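Local coordinates for laccase (Uncultured bacterium, PDB 4F7K), which probably oxidises phenolic and related substrates while reducing dioxygen to water, as multicopper oxidases of the laccase type do, at residues V111-Y116 with I137-I142. Numbering follows the deposited sequence.
Sequences VAKGLY and IDDWRI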
loop_
_atom_site.group_PDB
_atom_site.type_symbol
_atom_site.label_atom_id
_atom_site.label_comp_id
_atom_site.label_asym_id
_atom_site.label_seq_id
_atom_site.Cartn_x
_atom_site.Cartn_y
_atom_site.Cartn_z
ATOM N N VAL A 111 1.048 -6.313 17.464
ATOM C CA VAL A 111 -0.271 -6.988 17.482
ATOM C C VAL A 111 -1.138 -6.675 16.272
ATOM O O VAL A 111 -1.962 -7.506 15.873
ATOM C CB VAL A 111 -1.186 -6.634 18.714
ATOM C CG1 VAL A 111 -0.961 -7.577 19.850
ATOM C CG2 VAL A 111 -1.111 -5.122 19.119
ATOM N N ALA A 112 -0.968 -5.481 15.704
ATOM C CA ALA A 112 -1.766 -5.056 14.547
ATOM C C ALA A 112 -1.246 -5.642 13.214
ATOM O O ALA A 112 -1.714 -5.269 12.105
ATOM C CB ALA A 112 -1.811 -3.528 14.496
ATOM N N LYS A 113 -0.274 -6.551 13.302
ATOM C CA LYS A 113 0.348 -7.067 12.068
ATOM C C LYS A 113 -0.690 -7.489 10.987
ATOM O O LYS A 113 -0.557 -7.150 9.802
ATOM C CB LYS A 113 1.249 -8.248 12.424
ATOM C CG LYS A 113 1.802 -8.989 11.241
ATOM C CD LYS A 113 2.939 -8.264 10.606
ATOM C CE LYS A 113 3.987 -9.325 10.183
ATOM N NZ LYS A 113 4.997 -8.832 9.188
ATOM N N GLY A 114 -1.734 -8.194 11.406
ATOM C CA GLY A 114 -2.707 -8.749 10.464
ATOM C C GLY A 114 -3.834 -7.824 10.060
ATOM O O GLY A 114 -4.709 -8.203 9.260
ATOM N N LEU A 115 -3.833 -6.619 10.622
ATOM C CA LEU A 115 -4.992 -5.713 10.527
ATOM C C LEU A 115 -4.827 -4.844 9.288
ATOM O O LEU A 115 -4.513 -3.682 9.377
ATOM C CB LEU A 115 -5.124 -4.825 11.779
ATOM C CG LEU A 115 -5.639 -5.485 13.074
ATOM C CD1 LEU A 115 -5.613 -4.541 14.242
ATOM C CD2 LEU A 115 -7.057 -6.016 12.874
ATOM N N TYR A 116 -4.999 -5.449 8.123
ATOM C CA TYR A 116 -4.954 -4.720 6.895
ATOM C C TYR A 116 -5.703 -5.526 5.838
ATOM O O TYR A 116 -6.036 -6.722 6.059
ATOM C CB TYR A 116 -3.516 -4.535 6.428
ATOM C CG TYR A 116 -2.874 -5.834 5.999
ATOM C CD1 TYR A 116 -2.862 -6.232 4.665
ATOM C CD2 TYR A 116 -2.296 -6.681 6.955
ATOM C CE1 TYR A 116 -2.237 -7.420 4.290
ATOM C CE2 TYR A 116 -1.715 -7.875 6.607
ATOM C CZ TYR A 116 -1.651 -8.218 5.281
ATOM O OH TYR A 116 -1.032 -9.388 4.965
ATOM N N ILE A 137 2.510 -8.447 -0.474
ATOM C CA ILE A 137 3.784 -9.007 -0.069
ATOM C C ILE A 137 4.088 -8.557 1.350
ATOM O O ILE A 137 3.989 -7.377 1.670
ATOM C CB ILE A 137 4.916 -8.622 -1.050
ATOM C CG1 ILE A 137 4.522 -9.026 -2.480
ATOM C CG2 ILE A 137 6.237 -9.277 -0.646
ATOM C CD1 ILE A 137 5.525 -8.596 -3.589
ATOM N N ASP A 138 4.405 -9.514 2.216
ATOM C CA ASP A 138 4.664 -9.201 3.630
ATOM C C ASP A 138 5.797 -10.131 4.068
ATOM O O ASP A 138 6.087 -11.138 3.421
ATOM C CB ASP A 138 3.370 -9.460 4.431
ATOM C CG ASP A 138 3.275 -8.674 5.746
ATOM O OD1 ASP A 138 4.261 -7.965 6.117
ATOM O OD2 ASP A 138 2.167 -8.796 6.397
ATOM N N ASP A 139 6.491 -9.797 5.138
ATOM C CA ASP A 139 7.353 -10.826 5.711
ATOM C C ASP A 139 7.050 -11.088 7.168
ATOM O O ASP A 139 6.272 -10.363 7.785
ATOM C CB ASP A 139 8.814 -10.537 5.446
ATOM C CG ASP A 139 9.363 -9.580 6.395
ATOM O OD1 ASP A 139 8.631 -8.593 6.662
ATOM O OD2 ASP A 139 10.486 -9.840 6.877
ATOM N N TRP A 140 7.580 -12.176 7.710
ATOM C CA TRP A 140 7.120 -12.597 9.029
ATOM C C TRP A 140 8.246 -13.303 9.779
ATOM O O TRP A 140 9.066 -13.983 9.184
ATOM C CB TRP A 140 5.944 -13.594 8.977
ATOM C CG TRP A 140 4.612 -13.136 8.482
ATOM C CD1 TRP A 140 3.541 -12.701 9.215
ATOM C CD2 TRP A 140 4.184 -13.173 7.126
ATOM N NE1 TRP A 140 2.473 -12.407 8.368
ATOM C CE2 TRP A 140 2.860 -12.697 7.083
ATOM C CE3 TRP A 140 4.807 -13.560 5.939
ATOM C CZ2 TRP A 140 2.153 -12.610 5.911
ATOM C CZ3 TRP A 140 4.119 -13.479 4.787
ATOM C CH2 TRP A 140 2.804 -12.990 4.758
ATOM N N ARG A 141 8.251 -13.137 11.085
ATOM C CA ARG A 141 9.128 -13.920 11.946
ATOM C C ARG A 141 8.176 -14.803 12.709
ATOM O O ARG A 141 7.404 -14.334 13.546
ATOM C CB ARG A 141 9.938 -12.999 12.850
ATOM N N ILE A 142 8.168 -16.076 12.342
ATOM C CA ILE A 142 7.204 -17.058 12.900
ATOM C C ILE A 142 7.954 -18.175 13.620
ATOM O O ILE A 142 8.895 -18.719 13.058
ATOM C CB ILE A 142 6.333 -17.727 11.791
ATOM C CG1 ILE A 142 5.812 -16.715 10.804
ATOM C CG2 ILE A 142 5.135 -18.436 12.380
ATOM C CD1 ILE A 142 4.860 -17.323 9.720
#
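Lys113 reaches from the loop ahead of strand 116-122 to the end of strand 131-140, where its ammonium group meets Asp138, Asp139 and Trp140. Lys113 CG stands anti to the backbone N (chi1 172°), and bends at chi2 and chi3 shape the rest of the chain that brings the ammonium to the strand end. Lys113 NZ donates to the backbone carbonyl Asp139 O, modelled at 2.4 Å, a length too short to be taken literally. Tip to tip with the carboxylate, Lys113 NZ also forms a salt bridge to Asp138 OD1, weak as a hydrogen bond at 3.3 Å. Lys113 NZ lies over one face of the Trp140 indole, 4.4 Å from the centroid of the five-membered ring and 21° off its normal, a cation-pi contact; Lys113 CE touches Trp140 CD1 at 3.5 Å. Asp138 CB packs on that same face, offset toward the rim. Tyr116 approaches the other carboxylate oxygen, its OH 3.6 Å from Asp138 OD2, with ring and carboxylate planes 84° apart; Arg106 forms a long, weak ion pair with that oxygen. Against this buried side, the partly exposed edge is looser: Asp139 OD1 remains 4.4 Å from Lys113 NZ, beyond a salt bridge, and Asp139 OD2 has a long, weak ion pair with Arg195. An alanine in place of Lys113 would probably leave the Asp138 carboxylate without its lysine countercharge and open a gap over the indole. The arrangement is a buried polar junction between the first and second cupredoxin-like beta-sandwich domains of a multicopper oxidase.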